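Local coordinates for protein thymidylate synthase A (Bacillus subtilis, PDB 1BKP) that probably catalyses the reductive methylation of dUMP to dTMP with methylenetetrahydrofolate as methyl donor and reductant, working as a homodimer, at residues A[47-60]-A[186-200]. Sequence-based numbering, arbitrary orientation.
Sequences MRFDNSEVPILTTK and LGNPFNVFQYNVLQR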
loop_
_atom_site.group_PDB
_atom_site.type_symbol
_atom_site.label_atom_id
_atom_site.label_comp_id
_atom_site.label_asym_id
_atom_site.label_seq_id
_atom_site.Cartn_x
_atom_site.Cartn_y
_atom_site.Cartn_z
ATOM N N MET A 47 -6.237 -10.766 -0.667
ATOM C CA MET A 47 -7.383 -11.499 -1.224
ATOM C C MET A 47 -7.642 -10.830 -2.556
ATOM O O MET A 47 -7.498 -9.580 -2.635
ATOM C CB MET A 47 -8.619 -11.392 -0.287
ATOM C CG MET A 47 -8.352 -12.181 1.011
ATOM S SD MET A 47 -9.719 -11.963 2.199
ATOM C CE MET A 47 -9.513 -10.390 2.604
ATOM N N ARG A 48 -7.977 -11.646 -3.584
ATOM C CA ARG A 48 -8.256 -11.090 -4.934
ATOM C C ARG A 48 -9.533 -11.749 -5.420
ATOM O O ARG A 48 -9.682 -12.970 -5.256
ATOM C CB ARG A 48 -7.180 -11.485 -5.943
ATOM C CG ARG A 48 -5.797 -11.162 -5.548
ATOM C CD ARG A 48 -4.843 -11.571 -6.674
ATOM N NE ARG A 48 -4.804 -10.792 -7.927
ATOM C CZ ARG A 48 -3.732 -10.049 -8.285
ATOM N NH1 ARG A 48 -2.737 -9.818 -7.424
ATOM N NH2 ARG A 48 -3.687 -9.453 -9.451
ATOM N N PHE A 49 -10.362 -10.975 -6.095
ATOM C CA PHE A 49 -11.641 -11.469 -6.607
ATOM C C PHE A 49 -11.794 -10.963 -8.043
ATOM O O PHE A 49 -11.425 -9.805 -8.387
ATOM C CB PHE A 49 -12.766 -10.909 -5.736
ATOM C CG PHE A 49 -12.585 -11.215 -4.303
ATOM C CD1 PHE A 49 -13.055 -12.425 -3.775
ATOM C CD2 PHE A 49 -12.007 -10.307 -3.469
ATOM C CE1 PHE A 49 -12.939 -12.641 -2.454
ATOM C CE2 PHE A 49 -11.907 -10.560 -2.137
ATOM C CZ PHE A 49 -12.364 -11.689 -1.637
ATOM N N ASP A 50 -12.467 -11.772 -8.834
ATOM C CA ASP A 50 -12.616 -11.414 -10.232
ATOM C C ASP A 50 -13.959 -10.704 -10.483
ATOM O O ASP A 50 -14.317 -10.306 -11.605
ATOM C CB ASP A 50 -12.441 -12.675 -11.089
ATOM C CG ASP A 50 -13.505 -13.731 -10.841
ATOM O OD1 ASP A 50 -14.408 -13.556 -10.021
ATOM O OD2 ASP A 50 -13.445 -14.760 -11.523
ATOM N N ASN A 51 -14.695 -10.491 -9.405
ATOM C CA ASN A 51 -15.981 -9.836 -9.473
ATOM C C ASN A 51 -17.126 -10.626 -10.114
ATOM O O ASN A 51 -18.190 -10.055 -10.461
ATOM C CB ASN A 51 -15.860 -8.393 -10.047
ATOM C CG ASN A 51 -15.675 -7.360 -8.922
ATOM O OD1 ASN A 51 -16.390 -7.426 -7.925
ATOM N ND2 ASN A 51 -14.671 -6.435 -9.063
ATOM N N SER A 52 -16.952 -11.938 -10.214
ATOM C CA SER A 52 -18.018 -12.772 -10.785
ATOM C C SER A 52 -19.069 -12.934 -9.694
ATOM O O SER A 52 -20.193 -13.266 -9.952
ATOM C CB SER A 52 -17.476 -14.094 -11.256
ATOM O OG SER A 52 -16.772 -14.750 -10.212
ATOM N N GLU A 53 -18.692 -12.684 -8.444
ATOM C CA GLU A 53 -19.666 -12.701 -7.341
ATOM C C GLU A 53 -19.277 -11.615 -6.326
ATOM O O GLU A 53 -18.133 -11.116 -6.328
ATOM C CB GLU A 53 -19.718 -14.089 -6.660
ATOM C CG GLU A 53 -18.500 -14.590 -6.221
ATOM C CD GLU A 53 -18.615 -16.046 -5.642
ATOM O OE1 GLU A 53 -18.981 -16.951 -6.360
ATOM O OE2 GLU A 53 -18.267 -16.271 -4.477
ATOM N N VAL A 54 -20.239 -11.239 -5.484
ATOM C CA VAL A 54 -20.054 -10.220 -4.454
ATOM C C VAL A 54 -19.193 -10.839 -3.341
ATOM O O VAL A 54 -19.461 -11.934 -2.948
ATOM C CB VAL A 54 -21.442 -9.843 -3.897
ATOM C CG1 VAL A 54 -21.312 -9.053 -2.631
ATOM C CG2 VAL A 54 -22.109 -8.918 -4.938
ATOM N N PRO A 55 -18.065 -10.199 -2.944
ATOM C CA PRO A 55 -17.288 -10.813 -1.885
ATOM C C PRO A 55 -17.990 -10.605 -0.529
ATOM O O PRO A 55 -17.922 -9.536 0.025
ATOM C CB PRO A 55 -15.909 -10.079 -1.955
ATOM C CG PRO A 55 -16.235 -8.777 -2.551
ATOM C CD PRO A 55 -17.366 -9.044 -3.563
ATOM N N ILE A 56 -18.699 -11.623 -0.039
ATOM C CA ILE A 56 -19.374 -11.488 1.232
ATOM C C ILE A 56 -19.398 -12.848 1.859
ATOM O O ILE A 56 -19.273 -13.907 1.164
ATOM C CB ILE A 56 -20.795 -10.895 1.040
ATOM C CG1 ILE A 56 -21.405 -10.444 2.380
ATOM C CG2 ILE A 56 -21.740 -11.871 0.305
ATOM C CD1 ILE A 56 -22.619 -9.498 2.180
ATOM N N LEU A 57 -19.200 -12.836 3.183
ATOM C CA LEU A 57 -19.192 -14.122 3.887
ATOM C C LEU A 57 -20.587 -14.728 3.974
ATOM O O LEU A 57 -21.563 -13.973 4.105
ATOM C CB LEU A 57 -18.756 -13.956 5.341
ATOM C CG LEU A 57 -17.292 -13.534 5.625
ATOM C CD1 LEU A 57 -16.995 -13.864 7.129
ATOM C CD2 LEU A 57 -16.337 -14.282 4.585
ATOM N N THR A 58 -20.677 -16.068 3.937
ATOM C CA THR A 58 -21.983 -16.689 4.187
ATOM C C THR A 58 -21.959 -17.498 5.523
ATOM O O THR A 58 -22.992 -18.037 5.973
ATOM C CB THR A 58 -22.430 -17.532 3.090
ATOM O OG1 THR A 58 -21.565 -18.672 2.946
ATOM C CG2 THR A 58 -22.582 -16.667 1.762
ATOM N N THR A 59 -20.784 -17.625 6.134
ATOM C CA THR A 59 -20.697 -18.378 7.376
ATOM C C THR A 59 -21.215 -17.582 8.588
ATOM O O THR A 59 -21.298 -18.102 9.682
ATOM C CB THR A 59 -19.298 -18.965 7.668
ATOM O OG1 THR A 59 -18.426 -17.875 7.703
ATOM C CG2 THR A 59 -18.842 -20.012 6.549
ATOM N N LYS A 60 -21.437 -16.288 8.391
ATOM C CA LYS A 60 -22.075 -15.430 9.401
ATOM C C LYS A 60 -22.633 -14.246 8.621
ATOM O O LYS A 60 -22.262 -14.037 7.472
ATOM C CB LYS A 60 -21.084 -14.930 10.466
ATOM C CG LYS A 60 -20.163 -13.816 10.017
ATOM C CD LYS A 60 -19.467 -13.132 11.142
ATOM C CE LYS A 60 -18.533 -11.958 10.591
ATOM N NZ LYS A 60 -17.656 -11.284 11.660
ATOM N N LEU A 186 -13.786 -9.264 13.300
ATOM C CA LEU A 186 -14.789 -8.231 13.248
ATOM C C LEU A 186 -14.661 -7.188 12.114
ATOM O O LEU A 186 -15.624 -6.793 11.540
ATOM C CB LEU A 186 -14.780 -7.514 14.578
ATOM C CG LEU A 186 -15.120 -8.526 15.728
ATOM C CD1 LEU A 186 -14.755 -7.902 17.050
ATOM C CD2 LEU A 186 -16.622 -8.876 15.715
ATOM N N GLY A 187 -13.475 -6.726 11.839
ATOM C CA GLY A 187 -13.351 -5.718 10.842
ATOM C C GLY A 187 -13.196 -6.151 9.380
ATOM O O GLY A 187 -13.849 -5.592 8.517
ATOM N N ASN A 188 -12.395 -7.170 9.115
ATOM C CA ASN A 188 -12.165 -7.543 7.731
ATOM C C ASN A 188 -13.429 -7.851 6.858
ATOM O O ASN A 188 -13.545 -7.308 5.705
ATOM C CB ASN A 188 -11.194 -8.719 7.679
ATOM C CG ASN A 188 -10.896 -9.147 6.264
ATOM O OD1 ASN A 188 -11.374 -10.180 5.833
ATOM N ND2 ASN A 188 -9.965 -8.431 5.598
ATOM N N PRO A 189 -14.368 -8.679 7.347
ATOM C CA PRO A 189 -15.536 -8.946 6.442
ATOM C C PRO A 189 -16.327 -7.737 6.070
ATOM O O PRO A 189 -16.726 -7.568 4.910
ATOM C CB PRO A 189 -16.357 -10.014 7.201
ATOM C CG PRO A 189 -15.315 -10.707 8.163
ATOM C CD PRO A 189 -14.451 -9.500 8.602
ATOM N N PHE A 190 -16.481 -6.820 7.021
ATOM C CA PHE A 190 -17.216 -5.564 6.807
ATOM C C PHE A 190 -16.448 -4.702 5.751
ATOM O O PHE A 190 -17.046 -4.121 4.839
ATOM C CB PHE A 190 -17.219 -4.875 8.139
ATOM C CG PHE A 190 -17.973 -3.594 8.197
ATOM C CD1 PHE A 190 -19.355 -3.568 8.540
ATOM C CD2 PHE A 190 -17.302 -2.397 8.043
ATOM C CE1 PHE A 190 -19.995 -2.356 8.725
ATOM C CE2 PHE A 190 -17.970 -1.146 8.232
ATOM C CZ PHE A 190 -19.292 -1.142 8.570
ATOM N N ASN A 191 -15.137 -4.545 5.949
ATOM C CA ASN A 191 -14.273 -3.719 5.083
ATOM C C ASN A 191 -14.116 -4.254 3.658
ATOM O O ASN A 191 -14.231 -3.489 2.702
ATOM C CB ASN A 191 -12.906 -3.610 5.731
ATOM C CG ASN A 191 -12.871 -2.606 6.856
ATOM O OD1 ASN A 191 -13.615 -1.573 6.865
ATOM N ND2 ASN A 191 -12.008 -2.860 7.796
ATOM N N VAL A 192 -14.065 -5.590 3.492
ATOM C CA VAL A 192 -13.861 -6.205 2.190
ATOM C C VAL A 192 -15.162 -5.964 1.372
ATOM O O VAL A 192 -15.090 -5.525 0.197
ATOM C CB VAL A 192 -13.609 -7.653 2.336
ATOM C CG1 VAL A 192 -13.654 -8.397 0.992
ATOM C CG2 VAL A 192 -12.203 -7.876 2.897
ATOM N N PHE A 193 -16.321 -6.192 2.004
ATOM C CA PHE A 193 -17.604 -5.942 1.267
ATOM C C PHE A 193 -17.761 -4.467 0.889
ATOM O O PHE A 193 -17.999 -4.133 -0.246
ATOM C CB PHE A 193 -18.794 -6.376 2.153
ATOM C CG PHE A 193 -20.155 -6.009 1.545
ATOM C CD1 PHE A 193 -20.634 -6.693 0.450
ATOM C CD2 PHE A 193 -20.926 -4.960 2.069
ATOM C CE1 PHE A 193 -21.908 -6.344 -0.130
ATOM C CE2 PHE A 193 -22.171 -4.599 1.513
ATOM C CZ PHE A 193 -22.661 -5.277 0.435
ATOM N N GLN A 194 -17.458 -3.581 1.831
ATOM C CA GLN A 194 -17.665 -2.159 1.694
ATOM C C GLN A 194 -16.874 -1.564 0.523
ATOM O O GLN A 194 -17.455 -0.820 -0.267
ATOM C CB GLN A 194 -17.260 -1.535 3.013
ATOM C CG GLN A 194 -16.872 -0.114 3.053
ATOM C CD GLN A 194 -16.504 0.313 4.510
ATOM O OE1 GLN A 194 -17.306 0.962 5.207
ATOM N NE2 GLN A 194 -15.359 -0.093 4.959
ATOM N N TYR A 195 -15.626 -1.966 0.345
ATOM C CA TYR A 195 -14.838 -1.407 -0.770
ATOM C C TYR A 195 -15.214 -1.970 -2.129
ATOM O O TYR A 195 -15.026 -1.284 -3.187
ATOM C CB TYR A 195 -13.294 -1.375 -0.464
ATOM C CG TYR A 195 -12.978 -0.115 0.285
ATOM C CD1 TYR A 195 -13.217 -0.014 1.696
ATOM C CD2 TYR A 195 -12.482 1.028 -0.408
ATOM C CE1 TYR A 195 -12.968 1.179 2.394
ATOM C CE2 TYR A 195 -12.245 2.232 0.250
ATOM C CZ TYR A 195 -12.494 2.285 1.668
ATOM O OH TYR A 195 -12.274 3.501 2.278
ATOM N N ASN A 196 -15.755 -3.201 -2.149
ATOM C CA ASN A 196 -16.217 -3.730 -3.434
ATOM C C ASN A 196 -17.480 -2.930 -3.882
ATOM O O ASN A 196 -17.686 -2.609 -5.098
ATOM C CB ASN A 196 -16.543 -5.233 -3.295
ATOM C CG ASN A 196 -16.846 -5.851 -4.630
ATOM O OD1 ASN A 196 -17.975 -6.011 -4.926
ATOM N ND2 ASN A 196 -15.820 -6.051 -5.506
ATOM N N VAL A 197 -18.313 -2.545 -2.913
ATOM C CA VAL A 197 -19.485 -1.705 -3.268
ATOM C C VAL A 197 -18.982 -0.364 -3.897
ATOM O O VAL A 197 -19.431 0.040 -4.958
ATOM C CB VAL A 197 -20.413 -1.436 -2.024
ATOM C CG1 VAL A 197 -21.616 -0.550 -2.451
ATOM C CG2 VAL A 197 -20.925 -2.774 -1.583
ATOM N N LEU A 198 -17.900 0.190 -3.350
ATOM C CA LEU A 198 -17.387 1.431 -3.881
ATOM C C LEU A 198 -16.901 1.175 -5.354
ATOM O O LEU A 198 -17.085 2.038 -6.204
ATOM C CB LEU A 198 -16.186 1.917 -3.067
ATOM C CG LEU A 198 -15.585 3.250 -3.526
ATOM C CD1 LEU A 198 -16.607 4.437 -3.273
ATOM C CD2 LEU A 198 -14.242 3.442 -2.712
ATOM N N GLN A 199 -16.275 0.022 -5.617
ATOM C CA GLN A 199 -15.823 -0.287 -6.959
ATOM C C GLN A 199 -17.007 -0.253 -7.922
ATOM O O GLN A 199 -16.885 0.305 -9.066
ATOM C CB GLN A 199 -15.202 -1.663 -7.041
ATOM C CG GLN A 199 -14.494 -1.886 -8.360
ATOM C CD GLN A 199 -13.819 -3.235 -8.409
ATOM O OE1 GLN A 199 -14.060 -4.049 -7.541
ATOM N NE2 GLN A 199 -13.003 -3.502 -9.453
ATOM N N ARG A 200 -18.065 -1.000 -7.561
ATOM C CA ARG A 200 -19.292 -1.055 -8.373
ATOM C C ARG A 200 -19.916 0.310 -8.567
ATOM O O ARG A 200 -20.348 0.635 -9.703
ATOM C CB ARG A 200 -20.294 -2.048 -7.759
ATOM C CG ARG A 200 -19.671 -3.525 -7.769
ATOM C CD ARG A 200 -20.541 -4.557 -7.043
ATOM N NE ARG A 200 -19.799 -5.810 -7.047
ATOM C CZ ARG A 200 -20.129 -6.868 -7.768
ATOM N NH1 ARG A 200 -21.274 -6.900 -8.480
ATOM N NH2 ARG A 200 -19.357 -7.914 -7.707
HETATM O O HOH W 1 -20.905 -9.860 -9.433
HETATM O O HOH W 2 -17.485 -8.786 10.334
#
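Past strand 47-49 the chain turns back and runs as an extended loop along helix 188-200, Pro55 closest to Phe193 (CA to CA 5.8 Å). At the turn, Asn51 OD1 takes a nearly straight bond in its carbonyl plane, on a lone pair, from Asn196 ND2 (2.8 Å) and a weak one from Arg200 NH2, while Asn51 ND2 gives to Gln199 OE1 (2.9 Å) from above the Gln199 carbonyl plane and also to Gly211 O. Arg200 NE donates to Asn196 OD1 (2.8 Å), fixing both amide ends of Asn196, and Val54 CG2 covers one guanidinium face. A leucine in place of Asn51 would probably leave Asn196 ND2, Gln199 OE1 and Gly211 O without this mate. Pro55 CD and CG press on the Asn196 amide, and Pro55 CB sits over the Phe49 ring. The Phe193 ring, swung away from its own backbone N (chi1 173°), offers a face to Ile56 CD1, a CH-pi contact, with Phe193 CE1 3.7 Å from Val54 CG1 at the ring edge. The loop thus covers a helix carrying Asn191, predicted to bind dUMP in the site shared between subunits. Tyr213 of strand 209-223, which pairs with strand 47-49, touches an adjoining side of the helix at Asn196 and Gln199; Trp64 of helix 64-75 reaches Phe193.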